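PDB 1YUZ: nigerythrin, which shows NADH peroxidase activity in vitro, pairing a ferritin-like diiron centre with a rubredoxin-like iron centre in each subunit of a homodimer. Local coordinates for residues 62-76 / 145-159. Residues are numbered along the deposited sequence; the frame is centred on the assembly and turned at random.
With FE2 (Fe (II) ion), chain G; FE (Fe (III) ion), chain F.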
ATOM      1  N   ILE B  62      15.157   4.292   5.064  1.00  9.95           N
ATOM      2  CA  ILE B  62      14.316   4.276   3.876  1.00  9.78           C
ATOM      3  C   ILE B  62      15.192   4.146   2.629  1.00  9.69           C
ATOM      4  O   ILE B  62      14.824   3.464   1.676  1.00  9.49           O
ATOM      5  CB  ILE B  62      13.428   5.539   3.800  1.00  9.79           C
ATOM      6  CG1 ILE B  62      12.335   5.448   4.870  1.00  9.95           C
ATOM      7  CG2 ILE B  62      12.804   5.666   2.410  1.00  9.95           C
ATOM      8  CD1 ILE B  62      11.500   6.707   5.020  1.00  9.77           C
ATOM      9  N   ALA B  63      16.361   4.779   2.640  1.00  9.60           N
ATOM     10  CA  ALA B  63      17.272   4.677   1.504  1.00  9.64           C
ATOM     11  C   ALA B  63      17.638   3.208   1.308  1.00  9.60           C
ATOM     12  O   ALA B  63      17.692   2.711   0.182  1.00  9.67           O
ATOM     13  CB  ALA B  63      18.528   5.493   1.758  1.00  9.71           C
ATOM     14  N   ARG B  64      17.892   2.514   2.414  1.00  9.58           N
ATOM     15  CA  ARG B  64      18.244   1.103   2.344  1.00  9.54           C
ATOM     16  C   ARG B  64      17.085   0.282   1.792  1.00  9.19           C
ATOM     17  O   ARG B  64      17.302  -0.692   1.075  1.00  8.98           O
ATOM     18  CB  ARG B  64      18.668   0.585   3.723  1.00 10.06           C
ATOM     19  CG  ARG B  64      20.033   1.102   4.167  1.00 10.81           C
ATOM     20  CD  ARG B  64      20.537   0.402   5.424  1.00 11.48           C
ATOM     21  NE  ARG B  64      19.912   0.882   6.655  1.00 12.24           N
ATOM     22  CZ  ARG B  64      19.009   0.208   7.357  1.00 12.24           C
ATOM     23  NH1 ARG B  64      18.604  -0.990   6.960  1.00 12.26           N
ATOM     24  NH2 ARG B  64      18.518   0.729   8.473  1.00 12.57           N
ATOM     25  N   LEU B  65      15.856   0.672   2.120  1.00  8.88           N
ATOM     26  CA  LEU B  65      14.697  -0.047   1.608  1.00  8.71           C
ATOM     27  C   LEU B  65      14.614   0.147   0.092  1.00  8.59           C
ATOM     28  O   LEU B  65      14.358  -0.801  -0.645  1.00  8.40           O
ATOM     29  CB  LEU B  65      13.410   0.448   2.274  1.00  8.83           C
ATOM     30  CG  LEU B  65      12.121  -0.173   1.716  1.00  8.72           C
ATOM     31  CD1 LEU B  65      12.181  -1.698   1.793  1.00  9.02           C
ATOM     32  CD2 LEU B  65      10.927   0.360   2.490  1.00  9.15           C
ATOM     33  N   PHE B  66      14.831   1.372  -0.380  1.00  8.51           N
ATOM     34  CA  PHE B  66      14.790   1.629  -1.817  1.00  8.68           C
ATOM     35  C   PHE B  66      15.901   0.858  -2.523  1.00  8.91           C
ATOM     36  O   PHE B  66      15.707   0.346  -3.623  1.00  8.96           O
ATOM     37  CB  PHE B  66      14.935   3.128  -2.106  1.00  8.59           C
ATOM     38  CG  PHE B  66      13.658   3.911  -1.937  1.00  8.66           C
ATOM     39  CD1 PHE B  66      13.633   5.064  -1.158  1.00  8.81           C
ATOM     40  CD2 PHE B  66      12.490   3.517  -2.585  1.00  8.73           C
ATOM     41  CE1 PHE B  66      12.464   5.812  -1.028  1.00  9.00           C
ATOM     42  CE2 PHE B  66      11.318   4.264  -2.460  1.00  8.81           C
ATOM     43  CZ  PHE B  66      11.309   5.409  -1.682  1.00  8.97           C
ATOM     44  N   GLU B  67      17.065   0.766  -1.887  1.00  9.23           N
ATOM     45  CA  GLU B  67      18.186   0.046  -2.477  1.00  9.74           C
ATOM     46  C   GLU B  67      17.888  -1.448  -2.535  1.00  9.46           C
ATOM     47  O   GLU B  67      18.187  -2.108  -3.530  1.00  9.35           O
ATOM     48  CB  GLU B  67      19.458   0.328  -1.676  1.00 10.62           C
ATOM     49  CG  GLU B  67      19.866   1.787  -1.775  1.00 12.23           C
ATOM     50  CD  GLU B  67      20.903   2.207  -0.751  1.00 12.92           C
ATOM     51  OE1 GLU B  67      21.138   1.465   0.225  1.00 13.77           O
ATOM     52  OE2 GLU B  67      21.473   3.307  -0.920  1.00 13.83           O
ATOM     53  N   ALA B  68      17.280  -1.976  -1.479  1.00  9.06           N
ATOM     54  CA  ALA B  68      16.932  -3.388  -1.443  1.00  8.73           C
ATOM     55  C   ALA B  68      15.877  -3.678  -2.506  1.00  8.53           C
ATOM     56  O   ALA B  68      15.949  -4.685  -3.204  1.00  8.47           O
ATOM     57  CB  ALA B  68      16.402  -3.764  -0.064  1.00  8.80           C
ATOM     58  N   THR B  69      14.902  -2.785  -2.641  1.00  8.38           N
ATOM     59  CA  THR B  69      13.844  -2.999  -3.621  1.00  8.33           C
ATOM     60  C   THR B  69      14.371  -2.865  -5.050  1.00  8.30           C
ATOM     61  O   THR B  69      13.938  -3.589  -5.944  1.00  8.25           O
ATOM     62  CB  THR B  69      12.659  -2.049  -3.380  1.00  8.33           C
ATOM     63  OG1 THR B  69      12.293  -2.097  -1.992  1.00  8.32           O
ATOM     64  CG2 THR B  69      11.457  -2.499  -4.195  1.00  8.32           C
ATOM     65  N   ALA B  70      15.312  -1.953  -5.269  1.00  8.36           N
ATOM     66  CA  ALA B  70      15.895  -1.811  -6.597  1.00  8.45           C
ATOM     67  C   ALA B  70      16.576  -3.139  -6.921  1.00  8.51           C
ATOM     68  O   ALA B  70      16.445  -3.666  -8.025  1.00  8.71           O
ATOM     69  CB  ALA B  70      16.914  -0.683  -6.613  1.00  8.47           C
ATOM     70  N   ALA B  71      17.293  -3.689  -5.945  1.00  8.42           N
ATOM     71  CA  ALA B  71      17.983  -4.956  -6.144  1.00  8.39           C
ATOM     72  C   ALA B  71      16.972  -6.055  -6.461  1.00  8.36           C
ATOM     73  O   ALA B  71      17.240  -6.941  -7.275  1.00  8.51           O
ATOM     74  CB  ALA B  71      18.791  -5.308  -4.905  1.00  8.30           C
ATOM     75  N   ALA B  72      15.807  -5.993  -5.824  1.00  8.27           N
ATOM     76  CA  ALA B  72      14.757  -6.974  -6.070  1.00  8.29           C
ATOM     77  C   ALA B  72      14.291  -6.886  -7.519  1.00  8.36           C
ATOM     78  O   ALA B  72      14.076  -7.904  -8.172  1.00  8.28           O
ATOM     79  CB  ALA B  72      13.582  -6.735  -5.130  1.00  8.33           C
ATOM     80  N   GLU B  73      14.141  -5.668  -8.028  1.00  8.56           N
ATOM     81  CA  GLU B  73      13.697  -5.507  -9.402  1.00  8.88           C
ATOM     82  C   GLU B  73      14.748  -6.059 -10.367  1.00  8.99           C
ATOM     83  O   GLU B  73      14.411  -6.578 -11.432  1.00  9.03           O
ATOM     84  CB  GLU B  73      13.411  -4.036  -9.720  1.00  9.00           C
ATOM     85  CG  GLU B  73      12.459  -3.320  -8.757  1.00  9.32           C
ATOM     86  CD  GLU B  73      11.174  -4.081  -8.465  1.00  9.56           C
ATOM     87  OE1 GLU B  73      10.674  -4.819  -9.343  1.00  9.91           O
ATOM     88  OE2 GLU B  73      10.641  -3.915  -7.347  1.00  9.82           O
ATOM     89  N   LEU B  74      16.019  -5.960  -9.987  0.50  9.07           N
ATOM     90  CA  LEU B  74      17.094  -6.469 -10.830  0.50  9.17           C
ATOM     91  C   LEU B  74      17.004  -7.994 -10.902  0.50  9.20           C
ATOM     92  O   LEU B  74      17.334  -8.597 -11.922  0.50  9.27           O
ATOM     93  CB  LEU B  74      18.452  -6.035 -10.278  0.50  9.22           C
ATOM     94  CG  LEU B  74      19.646  -6.281 -11.203  0.50  9.14           C
ATOM     95  CD1 LEU B  74      19.407  -5.599 -12.549  0.50  9.10           C
ATOM     96  CD2 LEU B  74      20.910  -5.753 -10.548  0.50  9.19           C
ATOM     97  N   ILE B  75      16.558  -8.613  -9.811  1.00  9.24           N
ATOM     98  CA  ILE B  75      16.386 -10.058  -9.766  1.00  9.28           C
ATOM     99  C   ILE B  75      15.248 -10.411 -10.724  1.00  9.23           C
ATOM    100  O   ILE B  75      15.334 -11.388 -11.462  1.00  9.23           O
ATOM    101  CB  ILE B  75      16.051 -10.539  -8.330  1.00  9.43           C
ATOM    102  CG1 ILE B  75      17.301 -10.416  -7.453  1.00  9.63           C
ATOM    103  CG2 ILE B  75      15.540 -11.983  -8.352  1.00  9.64           C
ATOM    104  CD1 ILE B  75      17.069 -10.737  -5.999  1.00 10.05           C
ATOM    105  N   HIS B  76      14.187  -9.607 -10.720  1.00  9.12           N
ATOM    106  CA  HIS B  76      13.058  -9.842 -11.614  1.00  9.24           C
ATOM    107  C   HIS B  76      13.528  -9.758 -13.062  1.00  9.41           C
ATOM    108  O   HIS B  76      13.184 -10.603 -13.886  1.00  9.51           O
ATOM    109  CB  HIS B  76      11.959  -8.811 -11.357  1.00  9.17           C
ATOM    110  CG  HIS B  76      11.322  -8.943 -10.009  1.00  8.99           C
ATOM    111  ND1 HIS B  76      10.487  -7.983  -9.481  1.00  9.23           N
ATOM    112  CD2 HIS B  76      11.406  -9.922  -9.078  1.00  9.21           C
ATOM    113  CE1 HIS B  76      10.087  -8.363  -8.281  1.00  9.08           C
ATOM    114  NE2 HIS B  76      10.631  -9.536  -8.013  1.00  9.24           N
ATOM    115  N   ALA B 145       7.658 -12.620  -9.483  1.00  8.79           N
ATOM    116  CA  ALA B 145       7.761 -11.164  -9.472  1.00  8.48           C
ATOM    117  C   ALA B 145       6.514 -10.552  -8.836  1.00  8.30           C
ATOM    118  O   ALA B 145       6.616  -9.706  -7.948  1.00  8.20           O
ATOM    119  CB  ALA B 145       7.940 -10.632 -10.900  1.00  8.63           C
ATOM    120  N   LYS B 146       5.344 -10.996  -9.289  1.00  7.99           N
ATOM    121  CA  LYS B 146       4.062 -10.503  -8.793  1.00  7.80           C
ATOM    122  C   LYS B 146       3.955 -10.576  -7.274  1.00  7.71           C
ATOM    123  O   LYS B 146       3.515  -9.621  -6.627  1.00  7.53           O
ATOM    124  CB  LYS B 146       2.924 -11.299  -9.450  1.00  8.00           C
ATOM    125  CG  LYS B 146       1.509 -10.972  -8.974  1.00  7.97           C
ATOM    126  CD  LYS B 146       1.099 -11.825  -7.782  1.00  8.24           C
ATOM    127  CE  LYS B 146      -0.372 -11.645  -7.429  1.00  8.35           C
ATOM    128  NZ  LYS B 146      -0.654 -10.328  -6.788  1.00  8.54           N
ATOM    129  N   LEU B 147       4.358 -11.706  -6.705  1.00  7.69           N
ATOM    130  CA  LEU B 147       4.289 -11.902  -5.262  1.00  7.75           C
ATOM    131  C   LEU B 147       5.190 -10.941  -4.502  1.00  7.55           C
ATOM    132  O   LEU B 147       4.823 -10.446  -3.437  1.00  7.62           O
ATOM    133  CB  LEU B 147       4.663 -13.340  -4.913  1.00  7.89           C
ATOM    134  CG  LEU B 147       3.628 -14.378  -5.355  1.00  8.10           C
ATOM    135  CD1 LEU B 147       4.230 -15.768  -5.263  1.00  8.56           C
ATOM    136  CD2 LEU B 147       2.379 -14.265  -4.501  1.00  8.78           C
ATOM    137  N   ALA B 148       6.372 -10.679  -5.044  1.00  7.44           N
ATOM    138  CA  ALA B 148       7.292  -9.771  -4.381  1.00  7.39           C
ATOM    139  C   ALA B 148       6.784  -8.335  -4.439  1.00  7.44           C
ATOM    140  O   ALA B 148       6.976  -7.574  -3.496  1.00  7.26           O
ATOM    141  CB  ALA B 148       8.671  -9.864  -5.022  1.00  7.52           C
ATOM    142  N   GLU B 149       6.117  -7.964  -5.529  1.00  7.49           N
ATOM    143  CA  GLU B 149       5.643  -6.590  -5.669  1.00  7.61           C
ATOM    144  C   GLU B 149       4.654  -6.179  -4.587  1.00  7.57           C
ATOM    145  O   GLU B 149       4.703  -5.053  -4.101  1.00  7.43           O
ATOM    146  CB  GLU B 149       5.012  -6.370  -7.048  1.00  8.15           C
ATOM    147  CG  GLU B 149       5.836  -6.900  -8.224  1.00  9.04           C
ATOM    148  CD  GLU B 149       7.196  -6.240  -8.387  1.00  9.73           C
ATOM    149  OE1 GLU B 149       7.849  -5.904  -7.375  1.00  9.86           O
ATOM    150  OE2 GLU B 149       7.629  -6.081  -9.548  1.00 11.01           O
ATOM    151  N   SER B 150       3.751  -7.073  -4.200  1.00  7.41           N
ATOM    152  CA  SER B 150       2.806  -6.692  -3.165  1.00  7.60           C
ATOM    153  C   SER B 150       3.523  -6.567  -1.818  1.00  7.48           C
ATOM    154  O   SER B 150       3.102  -5.800  -0.959  1.00  7.60           O
ATOM    155  CB  SER B 150       1.639  -7.682  -3.100  1.00  7.79           C
ATOM    156  OG  SER B 150       2.081  -9.012  -2.933  1.00  7.98           O
ATOM    157  N   VAL B 151       4.607  -7.317  -1.638  1.00  7.53           N
ATOM    158  CA  VAL B 151       5.387  -7.216  -0.406  1.00  7.47           C
ATOM    159  C   VAL B 151       6.084  -5.854  -0.431  1.00  7.28           C
ATOM    160  O   VAL B 151       6.143  -5.157   0.579  1.00  7.14           O
ATOM    161  CB  VAL B 151       6.433  -8.350  -0.306  1.00  7.54           C
ATOM    162  CG1 VAL B 151       7.462  -8.032   0.772  1.00  7.86           C
ATOM    163  CG2 VAL B 151       5.737  -9.662   0.022  1.00  8.05           C
ATOM    164  N   HIS B 152       6.597  -5.466  -1.593  1.00  7.10           N
ATOM    165  CA  HIS B 152       7.259  -4.172  -1.728  1.00  6.94           C
ATOM    166  C   HIS B 152       6.278  -3.051  -1.410  1.00  6.91           C
ATOM    167  O   HIS B 152       6.630  -2.065  -0.760  1.00  6.84           O
ATOM    168  CB  HIS B 152       7.775  -3.985  -3.153  1.00  6.92           C
ATOM    169  CG  HIS B 152       8.833  -4.967  -3.546  1.00  6.98           C
ATOM    170  ND1 HIS B 152       9.241  -5.132  -4.852  1.00  7.12           N
ATOM    171  CD2 HIS B 152       9.573  -5.826  -2.807  1.00  7.14           C
ATOM    172  CE1 HIS B 152      10.187  -6.052  -4.901  1.00  7.17           C
ATOM    173  NE2 HIS B 152      10.407  -6.489  -3.674  1.00  7.11           N
ATOM    174  N   ALA B 153       5.044  -3.193  -1.881  1.00  6.99           N
ATOM    175  CA  ALA B 153       4.027  -2.180  -1.631  1.00  7.20           C
ATOM    176  C   ALA B 153       3.812  -2.030  -0.129  1.00  7.34           C
ATOM    177  O   ALA B 153       3.768  -0.914   0.388  1.00  7.29           O
ATOM    178  CB  ALA B 153       2.719  -2.562  -2.317  1.00  7.24           C
ATOM    179  N   GLU B 154       3.687  -3.151   0.576  1.00  7.56           N
ATOM    180  CA  GLU B 154       3.477  -3.090   2.015  1.00  7.85           C
ATOM    181  C   GLU B 154       4.675  -2.467   2.726  1.00  7.74           C
ATOM    182  O   GLU B 154       4.504  -1.663   3.639  1.00  7.64           O
ATOM    183  CB  GLU B 154       3.213  -4.485   2.584  1.00  8.35           C
ATOM    184  CG  GLU B 154       2.965  -4.461   4.083  1.00  9.47           C
ATOM    185  CD  GLU B 154       2.709  -5.828   4.678  1.00 10.17           C
ATOM    186  OE1 GLU B 154       2.652  -5.923   5.922  1.00 11.00           O
ATOM    187  OE2 GLU B 154       2.556  -6.806   3.914  1.00 11.05           O
ATOM    188  N   ARG B 155       5.883  -2.830   2.305  1.00  7.59           N
ATOM    189  CA  ARG B 155       7.087  -2.283   2.921  1.00  7.84           C
ATOM    190  C   ARG B 155       7.137  -0.768   2.743  1.00  7.69           C
ATOM    191  O   ARG B 155       7.506  -0.045   3.662  1.00  7.59           O
ATOM    192  CB  ARG B 155       8.333  -2.929   2.307  1.00  8.46           C
ATOM    193  CG  ARG B 155       8.541  -4.392   2.707  1.00  9.70           C
ATOM    194  CD  ARG B 155       9.512  -4.532   3.878  1.00 11.02           C
ATOM    195  NE  ARG B 155       9.118  -3.763   5.055  1.00 12.20           N
ATOM    196  CZ  ARG B 155       8.099  -4.068   5.852  1.00 12.54           C
ATOM    197  NH1 ARG B 155       7.358  -5.137   5.602  1.00 13.19           N
ATOM    198  NH2 ARG B 155       7.830  -3.306   6.908  1.00 12.71           N
ATOM    199  N   TYR B 156       6.760  -0.286   1.565  1.00  7.56           N
ATOM    200  CA  TYR B 156       6.770   1.149   1.313  1.00  7.66           C
ATOM    201  C   TYR B 156       5.736   1.869   2.169  1.00  7.68           C
ATOM    202  O   TYR B 156       6.005   2.945   2.696  1.00  7.56           O
ATOM    203  CB  TYR B 156       6.509   1.427  -0.169  1.00  7.64           C
ATOM    204  CG  TYR B 156       7.701   1.172  -1.073  1.00  7.55           C
ATOM    205  CD1 TYR B 156       7.519   0.789  -2.401  1.00  7.62           C
ATOM    206  CD2 TYR B 156       9.007   1.380  -0.623  1.00  7.71           C
ATOM    207  CE1 TYR B 156       8.600   0.627  -3.260  1.00  7.60           C
ATOM    208  CE2 TYR B 156      10.097   1.223  -1.473  1.00  7.59           C
ATOM    209  CZ  TYR B 156       9.887   0.849  -2.789  1.00  7.68           C
ATOM    210  OH  TYR B 156      10.966   0.718  -3.639  1.00  8.11           O
ATOM    211  N   LEU B 157       4.552   1.283   2.314  1.00  7.83           N
ATOM    212  CA  LEU B 157       3.519   1.909   3.128  1.00  8.12           C
ATOM    213  C   LEU B 157       3.920   1.904   4.602  1.00  8.05           C
ATOM    214  O   LEU B 157       3.669   2.868   5.321  1.00  7.93           O
ATOM    215  CB  LEU B 157       2.177   1.198   2.925  1.00  8.78           C
ATOM    216  CG  LEU B 157       1.617   1.313   1.501  1.00  9.56           C
ATOM    217  CD1 LEU B 157       0.434   0.383   1.321  1.00  9.94           C
ATOM    218  CD2 LEU B 157       1.209   2.746   1.223  1.00 10.10           C
ATOM    219  N   ALA B 158       4.556   0.826   5.052  1.00  7.91           N
ATOM    220  CA  ALA B 158       5.003   0.741   6.441  1.00  8.00           C
ATOM    221  C   ALA B 158       6.045   1.827   6.690  1.00  8.03           C
ATOM    222  O   ALA B 158       6.020   2.507   7.715  1.00  8.07           O
ATOM    223  CB  ALA B 158       5.604  -0.632   6.718  1.00  8.06           C
ATOM    224  N   ALA B 159       6.963   1.990   5.744  1.00  8.00           N
ATOM    225  CA  ALA B 159       8.011   2.996   5.870  1.00  7.96           C
ATOM    226  C   ALA B 159       7.411   4.396   5.868  1.00  7.94           C
ATOM    227  O   ALA B 159       7.894   5.289   6.562  1.00  8.03           O
ATOM    228  CB  ALA B 159       9.005   2.852   4.730  1.00  7.86           C
TER
HETATM  229 FE   FE2 G 302       8.721  -4.193  -6.795  1.00  8.13          FE
HETATM  230 FE    FE F 301       8.711  -4.500 -10.249  1.00 10.00          FE
HETATM  231  O   HOH W   1       9.759  -2.411  -0.780  1.00  9.56           O
HETATM  232  O   HOH W   2       8.331  -3.229  -8.803  1.00 13.29           O
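Segments 62-76 and 145-159, from helices 60-87 and 136-161, run antiparallel (169°), their axes 10.7 Å apart at closest approach, with Thr69 facing His152 and His76 facing Ala145. They belong to two neighbouring helices of the ferritin-like four-helix bundle of the rubrerythrins and illustrate how a diiron site joins helices through bridging carboxylates. Glu73 and Glu149 each span both metals: OE2 of Glu73 binds the iron(II) ion at 2.0 Å while its OE1 takes the iron(III) ion, and Glu149 divides its oxygens likewise. A water links the two irons. Both glutamate chains bend at chi2, which curls the carboxylates in between the helices. His152 ND1 completes this helix pair's share of the iron(II) site at 2.2 Å; Glu115 adds to that ion, Glu40 and Glu118 to the other. The His152 ring is a knob among Thr69, Ala72, Glu73 and His76, and Thr69 CG2 lies over one face, a CH-pi contact 3.7 Å from the centroid. His152 NE2 is hydrogen-bonded to Gly178 O of the rubredoxin-like domain. His76 is the reciprocal knob, set among Ala145, Ala148, Glu149 and His152, with Ala145 CA over one face of its ring and Ala148 CB at the edge. Beyond the metals, Tyr156 meets Phe66 obliquely, the planes 44° apart, and Leu65 CD2 packs on Tyr156 CD2 and Ala159 CB. Thr69 OG1 donates to Leu65 O at 2.8 Å and accepts from a water that also donates to His152 O.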